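Local coordinates for YUKD protein (Bacillus subtilis, PDB 2BPS) that is required for secretion of YukE and is probably a ubiquitin-like component or regulator of the ESX/ESAT-6-like secretion system, at residues A[12-17]-A[40-45]. Numbering follows the deposited sequence.
Sequences KHYNGS and QSVSMP
Asn15 supplies the polar link here, its ND2 donating to Ser41 O in a bond that is fairly straight at 159° but long, 3.5 Å, and so weak. The other end of the same amide is held within its own loop. Asn15 OD1 accepts from Ser17 N at 2.8 Å, closing an Asx turn, and from Ser17 OG at 2.7 Å; both donors approach from one face of the carbonyl plane. A chi1 of 65° sets Asn15 CG between its own backbone N and carbonyl carbon, a position from which the amide can turn OD1 back to Ser17. The two bonds at OD1 probably hold the amide's rotation, with ND2 turned to the other segment. An alanine here would probably leave Ser41 O without this donor, cost the Asx turn its acceptor and set the Ser17 hydroxyl free to turn.

In this ubiquitin-like fold, residues 12-17 form the turn of the hairpin between strands 4-10 and 18-24, and residues 40-45 lead away from helix 31-39, so the contact ties the hairpin turn to the loop beyond the helix at the protein surface.

Apolar contact gathers around Tyr14. Met44 CB lies in the ring plane at its edge, 3.8 Å from Tyr14 CD2, with CG beside it, though the placing of CG is doubtful in the model. The bent Met44 chain carries CE back to Asn15 CB, 3.8 Å away. Val42 stands obliquely to the ring, the position of its CG2 methyl uncertain. Pro45, which follows a cis peptide bond, brings its carbonyl O near the ring plane, 3.4 Å from Tyr14 CE2. Beyond the two segments, Trp37 of the helix meets the Tyr14 ring edge-to-face, while Tyr14 OH hydrogen-bonds with Leu81 O and Arg47 N. At the helix end of the contact, Ser17 OG rests against Gln40 CG.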
ATOM      1  N   LYS A  12      -8.745   4.279  -4.381  1.00 46.53           N
ATOM      2  CA  LYS A  12      -9.386   5.149  -5.358  1.00 47.16           C
ATOM      3  C   LYS A  12      -9.858   4.357  -6.585  1.00 46.75           C
ATOM      4  O   LYS A  12     -10.997   4.499  -7.021  1.00 44.48           O
ATOM      5  CB  LYS A  12      -8.391   6.237  -5.781  1.00 48.97           C
ATOM      6  CG  LYS A  12      -8.909   7.226  -6.806  1.00 53.98           C
ATOM      7  CD  LYS A  12      -7.793   8.157  -7.317  1.00 59.86           C
ATOM      8  CE  LYS A  12      -7.205   9.067  -6.217  1.00 62.90           C
ATOM      9  NZ  LYS A  12      -8.163  10.088  -5.659  1.00 64.36           N
ATOM     10  N   HIS A  13      -8.970   3.520  -7.122  1.00 47.60           N
ATOM     11  CA  HIS A  13      -9.242   2.708  -8.311  1.00 47.79           C
ATOM     12  C   HIS A  13     -10.102   1.478  -8.054  1.00 48.03           C
ATOM     13  O   HIS A  13     -10.111   0.542  -8.857  1.00 49.20           O
ATOM     14  CB  HIS A  13      -7.925   2.258  -8.956  1.00 48.61           C
ATOM     15  CG  HIS A  13      -7.040   3.388  -9.372  1.00 51.15           C
ATOM     16  ND1 HIS A  13      -5.692   3.226  -9.621  1.00 52.28           N
ATOM     17  CD2 HIS A  13      -7.299   4.705  -9.549  1.00 50.56           C
ATOM     18  CE1 HIS A  13      -5.161   4.396  -9.926  1.00 52.19           C
ATOM     19  NE2 HIS A  13      -6.115   5.310  -9.889  1.00 51.92           N
ATOM     20  N   TYR A  14     -10.804   1.452  -6.930  1.00 47.39           N
ATOM     21  CA  TYR A  14     -11.661   0.318  -6.625  1.00 47.51           C
ATOM     22  C   TYR A  14     -12.952   0.819  -5.983  1.00 49.21           C
ATOM     23  O   TYR A  14     -13.649   1.636  -6.585  1.00 50.86           O
ATOM     24  CB  TYR A  14     -10.917  -0.670  -5.727  1.00 44.90           C
ATOM     25  CG  TYR A  14      -9.709  -1.279  -6.407  1.00 42.59           C
ATOM     26  CD1 TYR A  14      -8.510  -0.573  -6.525  1.00 42.21           C
ATOM     27  CD2 TYR A  14      -9.778  -2.539  -6.981  1.00 43.05           C
ATOM     28  CE1 TYR A  14      -7.408  -1.115  -7.209  1.00 40.82           C
ATOM     29  CE2 TYR A  14      -8.685  -3.090  -7.664  1.00 41.87           C
ATOM     30  CZ  TYR A  14      -7.511  -2.369  -7.774  1.00 41.00           C
ATOM     31  OH  TYR A  14      -6.452  -2.892  -8.469  1.00 41.48           O
ATOM     32  N   ASN A  15     -13.293   0.363  -4.782  1.00 50.05           N
ATOM     33  CA  ASN A  15     -14.530   0.849  -4.166  1.00 51.13           C
ATOM     34  C   ASN A  15     -14.374   2.290  -3.679  1.00 50.77           C
ATOM     35  O   ASN A  15     -15.332   2.900  -3.211  1.00 50.63           O
ATOM     36  CB  ASN A  15     -14.966  -0.046  -3.003  1.00 52.42           C
ATOM     37  CG  ASN A  15     -13.980  -0.029  -1.859  1.00 54.27           C
ATOM     38  OD1 ASN A  15     -13.108   0.849  -1.782  1.00 54.57           O
ATOM     39  ND2 ASN A  15     -14.118  -0.992  -0.946  1.00 55.52           N
ATOM     40  N   GLY A  16     -13.153   2.815  -3.785  1.00 51.40           N
ATOM     41  CA  GLY A  16     -12.868   4.189  -3.394  1.00 50.19           C
ATOM     42  C   GLY A  16     -12.664   4.521  -1.923  1.00 49.17           C
ATOM     43  O   GLY A  16     -12.624   5.703  -1.564  1.00 49.82           O
ATOM     44  N   SER A  17     -12.530   3.518  -1.059  1.00 46.75           N
ATOM     45  CA  SER A  17     -12.342   3.820   0.358  1.00 45.57           C
ATOM     46  C   SER A  17     -10.898   4.215   0.704  1.00 44.89           C
ATOM     47  O   SER A  17      -9.999   4.169  -0.143  1.00 45.54           O
ATOM     48  CB  SER A  17     -12.811   2.642   1.221  1.00 45.05           C
ATOM     49  OG  SER A  17     -12.317   1.411   0.732  1.00 46.68           O
ATOM     50  N   GLN A  40     -11.214  -4.201   3.896  1.00 63.40           N
ATOM     51  CA  GLN A  40     -12.323  -3.541   3.215  1.00 66.45           C
ATOM     52  C   GLN A  40     -13.241  -4.446   2.414  1.00 69.11           C
ATOM     53  O   GLN A  40     -12.923  -5.608   2.148  1.00 69.49           O
ATOM     54  CB  GLN A  40     -11.797  -2.424   2.312  1.00 67.04           C
ATOM     55  CG  GLN A  40     -12.209  -1.009   2.750  1.00 69.38           C
ATOM     56  CD  GLN A  40     -11.479  -0.507   4.003  1.00 69.85           C
ATOM     57  OE1 GLN A  40     -11.457  -1.167   5.047  1.00 70.06           O
ATOM     58  NE2 GLN A  40     -10.891   0.678   3.899  1.00 70.54           N
ATOM     59  N   SER A  41     -14.392  -3.892   2.038  1.00 72.15           N
ATOM     60  CA  SER A  41     -15.406  -4.615   1.270  1.00 75.85           C
ATOM     61  C   SER A  41     -15.140  -4.447  -0.212  1.00 77.43           C
ATOM     62  O   SER A  41     -15.974  -3.923  -0.957  1.00 77.74           O
ATOM     63  CB  SER A  41     -16.796  -4.065   1.588  1.00 76.64           C
ATOM     64  OG  SER A  41     -17.033  -4.061   2.983  1.00 79.18           O
ATOM     65  N   VAL A  42     -13.977  -4.905  -0.641  1.00 79.17           N
ATOM     66  CA  VAL A  42     -13.591  -4.756  -2.025  1.00 80.59           C
ATOM     67  C   VAL A  42     -14.015  -5.914  -2.923  1.00 81.85           C
ATOM     68  O   VAL A  42     -13.294  -6.898  -3.110  1.00 81.92           O
ATOM     69  CB  VAL A  42     -12.084  -4.524  -2.096  1.00 79.99           C
ATOM     70  CG1 VAL A  42     -11.381  -5.590  -1.304  1.00 80.81           C
ATOM     71  CG2 VAL A  42     -11.622  -4.492  -3.517  1.00 78.92           C
ATOM     72  N   SER A  43     -15.213  -5.779  -3.474  1.00 83.17           N
ATOM     73  CA  SER A  43     -15.765  -6.775  -4.374  1.00 85.72           C
ATOM     74  C   SER A  43     -15.151  -6.472  -5.731  1.00 87.00           C
ATOM     75  O   SER A  43     -15.829  -5.919  -6.601  1.00 88.24           O
ATOM     76  CB  SER A  43     -17.292  -6.613  -4.440  1.00 87.07           C
ATOM     77  OG  SER A  43     -17.905  -7.547  -5.320  1.00 88.26           O
ATOM     78  N   MET A  44     -13.877  -6.816  -5.926  1.00 87.60           N
ATOM     79  CA  MET A  44     -13.243  -6.501  -7.204  1.00 86.93           C
ATOM     80  C   MET A  44     -12.750  -7.653  -8.077  1.00 85.27           C
ATOM     81  O   MET A  44     -13.433  -8.008  -9.034  1.00 85.85           O
ATOM     82  CB  MET A  44     -12.129  -5.475  -7.002  1.00 88.97           C
ATOM     83  CG  MET A  44     -12.562  -4.184  -6.286  1.00 92.37           C
ATOM     84  SD  MET A  44     -14.156  -3.424  -6.733  1.00 95.42           S
ATOM     85  CE  MET A  44     -14.983  -3.255  -5.056  1.00 95.03           C
ATOM     86  N   PRO A  45     -11.580  -8.260  -7.790  1.00 83.29           N
ATOM     87  CA  PRO A  45     -10.503  -8.173  -6.801  1.00 82.31           C
ATOM     88  C   PRO A  45      -9.370  -7.212  -7.217  1.00 81.40           C
ATOM     89  O   PRO A  45      -9.588  -6.302  -8.011  1.00 81.07           O
ATOM     90  CB  PRO A  45     -10.028  -9.612  -6.741  1.00 83.03           C
ATOM     91  CG  PRO A  45     -10.005  -9.957  -8.177  1.00 81.71           C
ATOM     92  CD  PRO A  45     -11.347  -9.435  -8.655  1.00 82.60           C
TER